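Local structure of insecticidal Delta-Endotoxin Cry8Ea1 (Bacillus Thuringiensis, 3EB7) at residues Val7-Ser12 and Glu398-Leu404; Glu241-Ile247 and Val427-Thr433; Tyr342-Ala348 and Ala390-Glu396. The protein is a three-domain insecticidal toxin active against larvae of the beetle Holotrichia parallela, probably killing them, as in related Cry toxins, by forming pores in gut cell membranes. All coordinates share one frame; numbering follows the deposited sequence.

Contact 1 of 3, residues Val7-Ser12 and Glu398-Leu404; sequences VKTAIS and ELPPETL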
# COMPACT_ATOMS: atom_id res chain seq x y z
N VAL A 7 4.91 -5.56 -11.23
CA VAL A 7 3.87 -5.21 -10.29
C VAL A 7 3.24 -6.49 -9.75
O VAL A 7 2.89 -6.59 -8.59
CB VAL A 7 2.84 -4.28 -10.97
CG1 VAL A 7 1.54 -4.19 -10.18
CG2 VAL A 7 3.46 -2.89 -11.09
N LYS A 8 3.13 -7.48 -10.63
CA LYS A 8 2.67 -8.78 -10.26
C LYS A 8 3.61 -9.35 -9.20
O LYS A 8 3.17 -9.83 -8.18
CB LYS A 8 2.58 -9.65 -11.52
CG LYS A 8 1.68 -10.84 -11.41
CD LYS A 8 1.84 -11.72 -12.64
CE LYS A 8 1.63 -13.21 -12.32
NZ LYS A 8 2.91 -13.93 -12.07
N THR A 9 4.91 -9.26 -9.44
CA THR A 9 5.92 -9.77 -8.52
C THR A 9 5.89 -9.08 -7.17
O THR A 9 5.88 -9.74 -6.12
CB THR A 9 7.32 -9.60 -9.13
OG1 THR A 9 7.36 -10.31 -10.38
CG2 THR A 9 8.41 -10.15 -8.19
N ALA A 10 5.88 -7.76 -7.20
CA ALA A 10 5.90 -6.93 -6.01
C ALA A 10 4.64 -7.13 -5.17
O ALA A 10 4.72 -7.19 -3.94
CB ALA A 10 6.04 -5.47 -6.42
N ILE A 11 3.48 -7.25 -5.82
CA ILE A 11 2.22 -7.47 -5.05
C ILE A 11 2.22 -8.82 -4.37
O ILE A 11 1.80 -8.96 -3.22
CB ILE A 11 0.97 -7.30 -5.93
CG1 ILE A 11 0.65 -5.80 -6.07
CG2 ILE A 11 -0.21 -8.02 -5.34
CD1 ILE A 11 -0.42 -5.50 -7.09
N SER A 12 2.72 -9.83 -5.09
CA SER A 12 2.81 -11.18 -4.59
C SER A 12 3.75 -11.26 -3.37
O SER A 12 3.46 -11.95 -2.38
CB SER A 12 3.32 -12.05 -5.73
OG SER A 12 3.73 -13.32 -5.26
N GLU A 398 -3.24 -3.83 -13.68
CA GLU A 398 -2.61 -2.81 -12.82
C GLU A 398 -2.60 -3.26 -11.35
O GLU A 398 -1.60 -3.08 -10.66
CB GLU A 398 -3.33 -1.48 -13.02
CG GLU A 398 -3.50 -1.14 -14.50
CD GLU A 398 -4.09 0.23 -14.78
OE1 GLU A 398 -4.32 0.57 -15.97
OE2 GLU A 398 -4.29 1.01 -13.82
N LEU A 399 -3.68 -3.92 -10.94
CA LEU A 399 -3.86 -4.48 -9.59
C LEU A 399 -4.09 -6.03 -9.55
O LEU A 399 -5.21 -6.51 -9.18
CB LEU A 399 -5.03 -3.74 -8.93
CG LEU A 399 -4.80 -2.24 -8.73
CD1 LEU A 399 -6.02 -1.60 -8.15
CD2 LEU A 399 -3.58 -1.97 -7.83
N PRO A 400 -3.03 -6.81 -9.89
CA PRO A 400 -3.20 -8.27 -10.01
C PRO A 400 -3.47 -8.95 -8.69
O PRO A 400 -3.21 -8.37 -7.64
CB PRO A 400 -1.85 -8.76 -10.60
CG PRO A 400 -0.86 -7.74 -10.14
CD PRO A 400 -1.65 -6.40 -10.22
N PRO A 401 -3.98 -10.19 -8.74
CA PRO A 401 -4.06 -11.00 -7.51
C PRO A 401 -2.65 -11.32 -6.96
O PRO A 401 -1.65 -11.15 -7.67
CB PRO A 401 -4.79 -12.28 -7.98
CG PRO A 401 -5.47 -11.91 -9.20
CD PRO A 401 -4.58 -10.89 -9.88
N GLU A 402 -2.60 -11.77 -5.71
CA GLU A 402 -1.36 -12.02 -5.01
C GLU A 402 -0.73 -13.34 -5.45
O GLU A 402 0.43 -13.63 -5.11
CB GLU A 402 -1.61 -12.04 -3.48
CG GLU A 402 -1.79 -10.63 -2.91
CD GLU A 402 -2.10 -10.59 -1.41
OE1 GLU A 402 -1.96 -11.65 -0.74
OE2 GLU A 402 -2.47 -9.48 -0.92
N THR A 403 -1.51 -14.13 -6.19
CA THR A 403 -1.08 -15.43 -6.72
C THR A 403 -2.00 -15.82 -7.88
O THR A 403 -3.13 -15.29 -8.01
CB THR A 403 -1.15 -16.52 -5.62
OG1 THR A 403 -0.58 -17.73 -6.12
CG2 THR A 403 -2.59 -16.83 -5.21
N LEU A 404 -1.52 -16.72 -8.73
CA LEU A 404 -2.38 -17.41 -9.70
C LEU A 404 -2.69 -18.86 -9.27
O LEU A 404 -3.46 -19.57 -9.94
CB LEU A 404 -1.76 -17.35 -11.09
CG LEU A 404 -1.61 -15.96 -11.72
CD1 LEU A 404 -0.77 -16.03 -12.99
CD2 LEU A 404 -2.97 -15.27 -11.99
O HOH W 1 1.00 -11.61 -8.05
O HOH W 2 1.59 -13.88 -2.66
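The ring of P400 fits against one side of helix 2-20, where V7, K8 and I11 meet it from the helix side, and it forms the apolar centre of a contact between the N-terminal helical domain and a loop of the second domain. CD1 of I11 presses on CD of P400 at 3.5 Å, a close fit. V7 reaches the same ring carbon with CG1, its chain crossing the proline at about a right angle; because CG1 stands anti to the backbone N (chi1 164°), it also lies 3.4 Å from E398 O. Beside V7, K8 CA lies 3.7 Å from P400 CG. Farther along the loop, I11 CG2 meets E402 CG, and CE of K8 touches CD1 of L404, so that the lysine contributes its aliphatic part.

Polar contacts are fewer and rely largely on water. One water donates to both K8 O and P401 O, the latter at 2.7 Å; a second does the same for S12 O and E402 O. The only direct polar approach between the segments is S12 OG near E402 O at 3.3 Å, a weak bond at most.

The carboxylate of E398 forms a salt bridge with R209 of helix 198-220 and accepts from D245 N. V7 also packs on L213 and S214 of that helix, while on the far side of the loop L399 lies on W432 of strand 427-434.

Contact 2 of 3, residues Glu241-Ile247 and Val427-Thr433; sequences EVYTDPI and VPVFSWT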
# COMPACT_ATOMS: atom_id res chain seq x y z
N GLU A 241 -4.91 4.67 -0.62
CA GLU A 241 -5.66 4.43 -1.85
C GLU A 241 -4.69 4.55 -3.02
O GLU A 241 -3.87 5.48 -3.04
CB GLU A 241 -6.65 5.56 -2.06
CG GLU A 241 -8.06 5.29 -1.64
CD GLU A 241 -8.94 6.51 -1.91
OE1 GLU A 241 -8.42 7.67 -1.78
OE2 GLU A 241 -10.13 6.32 -2.29
N VAL A 242 -4.83 3.65 -4.01
CA VAL A 242 -4.15 3.77 -5.31
C VAL A 242 -5.20 3.99 -6.39
O VAL A 242 -6.36 3.60 -6.24
CB VAL A 242 -3.27 2.51 -5.67
CG1 VAL A 242 -2.06 2.37 -4.69
CG2 VAL A 242 -4.11 1.22 -5.69
N TYR A 243 -4.82 4.67 -7.46
CA TYR A 243 -5.73 4.96 -8.53
C TYR A 243 -5.29 4.28 -9.81
O TYR A 243 -4.11 4.40 -10.20
CB TYR A 243 -5.82 6.46 -8.74
CG TYR A 243 -6.40 7.21 -7.56
CD1 TYR A 243 -5.65 7.44 -6.39
CD2 TYR A 243 -7.68 7.72 -7.63
CE1 TYR A 243 -6.20 8.18 -5.30
CE2 TYR A 243 -8.23 8.45 -6.54
CZ TYR A 243 -7.49 8.67 -5.41
OH TYR A 243 -8.06 9.40 -4.40
N THR A 244 -6.21 3.56 -10.47
CA THR A 244 -5.92 2.94 -11.77
C THR A 244 -5.90 3.99 -12.87
O THR A 244 -6.30 5.13 -12.64
CB THR A 244 -6.87 1.74 -12.12
OG1 THR A 244 -8.23 2.11 -11.88
CG2 THR A 244 -6.53 0.52 -11.29
N ASP A 245 -5.46 3.63 -14.09
CA ASP A 245 -5.40 4.63 -15.17
C ASP A 245 -6.82 5.11 -15.51
O ASP A 245 -7.78 4.38 -15.38
CB ASP A 245 -4.68 4.10 -16.42
CG ASP A 245 -3.14 3.93 -16.25
OD1 ASP A 245 -2.49 4.30 -15.24
OD2 ASP A 245 -2.55 3.36 -17.20
N PRO A 246 -6.97 6.38 -15.94
CA PRO A 246 -8.30 6.83 -16.35
C PRO A 246 -8.95 5.92 -17.44
O PRO A 246 -8.25 5.39 -18.35
CB PRO A 246 -8.03 8.25 -16.87
CG PRO A 246 -6.86 8.71 -16.14
CD PRO A 246 -5.98 7.47 -16.03
N ILE A 247 -10.28 5.72 -17.35
CA ILE A 247 -10.98 4.80 -18.24
C ILE A 247 -11.45 5.56 -19.48
O ILE A 247 -12.64 5.94 -19.62
CB ILE A 247 -12.12 4.03 -17.52
CG1 ILE A 247 -11.56 3.41 -16.22
CG2 ILE A 247 -12.66 2.92 -18.44
CD1 ILE A 247 -12.60 2.93 -15.25
N VAL A 427 -14.71 10.76 -18.61
CA VAL A 427 -13.72 9.81 -18.17
C VAL A 427 -13.72 9.60 -16.63
O VAL A 427 -13.38 10.52 -15.89
CB VAL A 427 -12.27 10.18 -18.64
CG1 VAL A 427 -11.30 9.11 -18.23
CG2 VAL A 427 -12.19 10.37 -20.14
N PRO A 428 -14.10 8.39 -16.18
CA PRO A 428 -13.97 8.00 -14.76
C PRO A 428 -12.58 7.49 -14.36
O PRO A 428 -11.80 7.02 -15.21
CB PRO A 428 -15.02 6.88 -14.60
CG PRO A 428 -15.34 6.36 -16.02
CD PRO A 428 -14.73 7.34 -17.02
N VAL A 429 -12.25 7.63 -13.08
CA VAL A 429 -11.04 7.03 -12.53
C VAL A 429 -11.50 6.17 -11.36
O VAL A 429 -12.37 6.58 -10.59
CB VAL A 429 -10.00 8.14 -12.09
CG1 VAL A 429 -8.88 7.59 -11.24
CG2 VAL A 429 -9.40 8.82 -13.30
N PHE A 430 -10.97 4.96 -11.25
CA PHE A 430 -11.27 4.07 -10.11
C PHE A 430 -10.13 4.16 -9.10
O PHE A 430 -8.96 4.16 -9.47
CB PHE A 430 -11.43 2.63 -10.59
CG PHE A 430 -12.69 2.35 -11.43
CD1 PHE A 430 -12.86 1.09 -12.03
CD2 PHE A 430 -13.68 3.30 -11.62
CE1 PHE A 430 -14.02 0.80 -12.80
CE2 PHE A 430 -14.85 3.00 -12.40
CZ PHE A 430 -15.03 1.78 -12.96
N SER A 431 -10.48 4.28 -7.82
CA SER A 431 -9.52 4.14 -6.72
C SER A 431 -9.77 2.87 -5.93
O SER A 431 -10.87 2.34 -5.89
CB SER A 431 -9.51 5.36 -5.79
OG SER A 431 -10.66 5.37 -4.96
N TRP A 432 -8.72 2.38 -5.29
CA TRP A 432 -8.73 1.06 -4.69
C TRP A 432 -8.00 1.05 -3.37
O TRP A 432 -7.00 1.74 -3.23
CB TRP A 432 -8.03 0.07 -5.64
CG TRP A 432 -8.58 0.06 -7.02
CD1 TRP A 432 -8.41 1.02 -8.00
CD2 TRP A 432 -9.36 -0.97 -7.60
NE1 TRP A 432 -9.06 0.63 -9.14
CE2 TRP A 432 -9.65 -0.59 -8.91
CE3 TRP A 432 -9.85 -2.19 -7.13
CZ2 TRP A 432 -10.42 -1.39 -9.76
CZ3 TRP A 432 -10.61 -2.98 -7.97
CH2 TRP A 432 -10.89 -2.57 -9.27
N THR A 433 -8.45 0.18 -2.45
CA THR A 433 -7.77 -0.03 -1.18
C THR A 433 -7.22 -1.43 -1.13
O THR A 433 -7.74 -2.32 -1.79
CB THR A 433 -8.68 0.24 0.06
OG1 THR A 433 -9.88 -0.53 -0.04
CG2 THR A 433 -9.04 1.75 0.16
O HOH W 3 -9.20 4.04 -13.29
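With CG anti to the carbonyl carbon (chi1 -54°), W432 swings its indole alongside T244, whose OG1 at chi1 47° sits between its backbone N and carbonyl carbon, which leaves the hydroxyl facing NE1. They sit where strand 241-243, an outer strand of a three-stranded antiparallel sheet, runs beside strand 427-434. NE1 of W432 donates to T244 OG1 over 3.2 Å, the oxygen tilted from the ring plane. The hydrogen-bonded pair V242 and W432 joins the strands, V242 N giving to W432 O at 3.0 Å and W432 N to V242 O. Two further backbone bonds follow, T244 N to F430 O and I247 N to P428 O, the latter nearly straight at 174°. A water hydrogen-bonds T244 OG1, donates to D245 O and accepts from F430 N.

On the Y243 face of the sheet, CB of S431 lies over the tyrosine ring, offset toward its rim, in a CH-pi contact. S431 OG donates to E241 OE2 at 2.9 Å from above the carboxylate plane; R272 forms a salt bridge with that oxygen, while OE1 accepts from H275. At the other end, CD1 of I247 sits over the middle of the F430 ring, 3.4 Å from its centroid.

Contact 3 of 3, residues Tyr342-Ala348 and Ala390-Glu396; sequences YKTLSTA and AQEKDSE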
# COMPACT_ATOMS: atom_id res chain seq x y z
N TYR A 342 -13.35 -7.02 -6.55
CA TYR A 342 -11.96 -7.39 -6.79
C TYR A 342 -11.48 -7.23 -8.24
O TYR A 342 -10.29 -7.31 -8.50
CB TYR A 342 -11.69 -8.80 -6.24
CG TYR A 342 -12.58 -9.87 -6.81
CD1 TYR A 342 -12.24 -10.55 -7.99
CD2 TYR A 342 -13.78 -10.20 -6.18
CE1 TYR A 342 -13.10 -11.53 -8.55
CE2 TYR A 342 -14.64 -11.18 -6.71
CZ TYR A 342 -14.29 -11.84 -7.89
OH TYR A 342 -15.15 -12.79 -8.40
N LYS A 343 -12.40 -7.00 -9.17
CA LYS A 343 -12.02 -6.84 -10.57
C LYS A 343 -13.06 -6.04 -11.29
O LYS A 343 -14.25 -6.21 -11.06
CB LYS A 343 -11.85 -8.19 -11.26
CG LYS A 343 -11.59 -8.08 -12.78
CD LYS A 343 -10.94 -9.32 -13.33
CE LYS A 343 -11.82 -10.09 -14.24
NZ LYS A 343 -11.36 -9.98 -15.65
N THR A 344 -12.60 -5.12 -12.13
CA THR A 344 -13.46 -4.37 -12.99
C THR A 344 -12.92 -4.64 -14.37
O THR A 344 -11.69 -4.71 -14.55
CB THR A 344 -13.46 -2.83 -12.68
OG1 THR A 344 -12.13 -2.28 -12.82
CG2 THR A 344 -14.01 -2.56 -11.27
N LEU A 345 -13.82 -4.81 -15.33
CA LEU A 345 -13.45 -4.91 -16.72
C LEU A 345 -14.27 -3.84 -17.42
O LEU A 345 -15.48 -3.92 -17.41
CB LEU A 345 -13.76 -6.32 -17.23
CG LEU A 345 -13.15 -6.83 -18.55
CD1 LEU A 345 -13.99 -6.37 -19.71
CD2 LEU A 345 -11.71 -6.40 -18.82
N SER A 346 -13.62 -2.82 -17.97
CA SER A 346 -14.35 -1.67 -18.50
C SER A 346 -14.11 -1.51 -19.98
O SER A 346 -13.00 -1.79 -20.47
CB SER A 346 -13.95 -0.37 -17.81
OG SER A 346 -13.89 -0.49 -16.39
N THR A 347 -15.12 -1.02 -20.68
CA THR A 347 -14.97 -0.70 -22.07
C THR A 347 -14.93 0.83 -22.25
O THR A 347 -15.95 1.51 -22.14
CB THR A 347 -16.08 -1.37 -22.91
OG1 THR A 347 -16.03 -2.78 -22.72
CG2 THR A 347 -15.93 -1.05 -24.41
N ALA A 348 -13.76 1.35 -22.52
CA ALA A 348 -13.63 2.72 -22.89
C ALA A 348 -13.96 2.86 -24.40
O ALA A 348 -13.24 2.32 -25.27
CB ALA A 348 -12.23 3.22 -22.55
N ALA A 390 -13.57 0.63 -29.19
CA ALA A 390 -13.58 0.29 -27.78
C ALA A 390 -12.20 -0.22 -27.37
O ALA A 390 -11.50 -0.85 -28.19
CB ALA A 390 -14.66 -0.79 -27.49
N GLN A 391 -11.83 0.03 -26.11
CA GLN A 391 -10.67 -0.59 -25.45
C GLN A 391 -11.09 -1.24 -24.14
O GLN A 391 -11.78 -0.62 -23.36
CB GLN A 391 -9.67 0.47 -25.09
CG GLN A 391 -8.46 0.40 -25.91
CD GLN A 391 -7.82 1.75 -26.03
OE1 GLN A 391 -7.46 2.39 -25.01
NE2 GLN A 391 -7.67 2.22 -27.28
N GLU A 392 -10.64 -2.46 -23.89
CA GLU A 392 -10.95 -3.16 -22.65
C GLU A 392 -9.91 -2.81 -21.60
O GLU A 392 -8.72 -3.04 -21.82
CB GLU A 392 -10.97 -4.69 -22.88
CG GLU A 392 -12.13 -5.21 -23.75
CD GLU A 392 -13.47 -5.36 -22.98
OE1 GLU A 392 -13.89 -6.53 -22.70
OE2 GLU A 392 -14.10 -4.33 -22.66
N LYS A 393 -10.34 -2.24 -20.47
CA LYS A 393 -9.43 -1.99 -19.38
C LYS A 393 -9.74 -3.01 -18.26
O LYS A 393 -10.87 -3.14 -17.81
CB LYS A 393 -9.49 -0.54 -18.89
CG LYS A 393 -9.67 0.57 -19.94
CD LYS A 393 -8.58 0.68 -20.99
CE LYS A 393 -7.25 1.32 -20.45
NZ LYS A 393 -7.40 2.50 -19.49
N ASP A 394 -8.73 -3.79 -17.90
CA ASP A 394 -8.88 -4.91 -16.99
C ASP A 394 -8.05 -4.51 -15.82
O ASP A 394 -6.85 -4.34 -15.94
CB ASP A 394 -8.34 -6.18 -17.67
CG ASP A 394 -8.26 -7.40 -16.74
OD1 ASP A 394 -7.86 -8.48 -17.23
OD2 ASP A 394 -8.58 -7.30 -15.53
N SER A 395 -8.69 -4.34 -14.68
CA SER A 395 -8.02 -3.80 -13.50
C SER A 395 -6.89 -4.71 -12.98
O SER A 395 -5.90 -4.24 -12.36
CB SER A 395 -9.05 -3.49 -12.40
OG SER A 395 -9.59 -4.67 -11.87
N GLU A 396 -7.02 -6.00 -13.25
CA GLU A 396 -6.03 -6.99 -12.78
C GLU A 396 -4.70 -6.87 -13.49
O GLU A 396 -3.74 -7.50 -13.08
CB GLU A 396 -6.54 -8.43 -12.93
CG GLU A 396 -7.67 -8.75 -11.97
CD GLU A 396 -7.99 -10.24 -11.97
OE1 GLU A 396 -8.26 -10.77 -10.86
OE2 GLU A 396 -7.97 -10.86 -13.07
O HOH W 4 -8.37 -9.55 -8.65
O HOH W 5 -11.56 -1.39 -15.07
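An antiparallel strand pair at the margin of a four-stranded sheet in the second domain joins 342-348 to 390-396, and the second segment leaves the pairing through a helix N-cap. S346 and K393 form a hydrogen-bonded pair, with K393 N to S346 O at 2.7 Å; A348 and Q391 repeat it. Beyond the last bridge, S395 serves T344 twice: its N donates to T344 O, and its OG accepts from T344 N at 3.1 Å and a nearly straight 170°. That hydroxyl replaces a backbone carbonyl as strand gives way to helix. D394 caps the turn, OD2 taking the N-H of E396 from above the carboxylate plane.

On the face carrying L345 and T347, E392 bends at chi2 (-81°) to turn its carboxylate back across the pair, where OE2 makes a doubtfully short bond to T347 OG1. The aliphatic chain of K343 lies across E396, CD 3.4 Å from OE2, while NZ makes a long salt bridge of 3.9 Å to D394 OD2.

Strand 357-369 flanks 342-348 on its other edge, where Y342 and K343 form a classic beta bulge opposite D367. T344 and S395 pack on W432 of strand 427-434, and E396 reaches N408 of helix 408-411.

Overall arrangement
Contact 1 joins two domains, whereas contacts 2 and 3 lie within one. Contacts 2 and 3 lie closest, about 11 Å between centres, and are layers packed face to face: F430 CD1 comes within 3.5 Å of T344 OG1, and I247 CG2 within 3.6 Å of S346 CB. Contact 3 is nested inside the loops closed by both others. Contact 1, about 17 Å from contact 2 and 16 Å from contact 3 between centres, ties these sheets to the helical domain; E398 OE2 lies 2.9 Å from D245 N, a probable hydrogen bond, and L399 CD1 packs 3.3 Å from W432 CG. The chain runs on from 390-396 of contact 3 into 398-404 of contact 1.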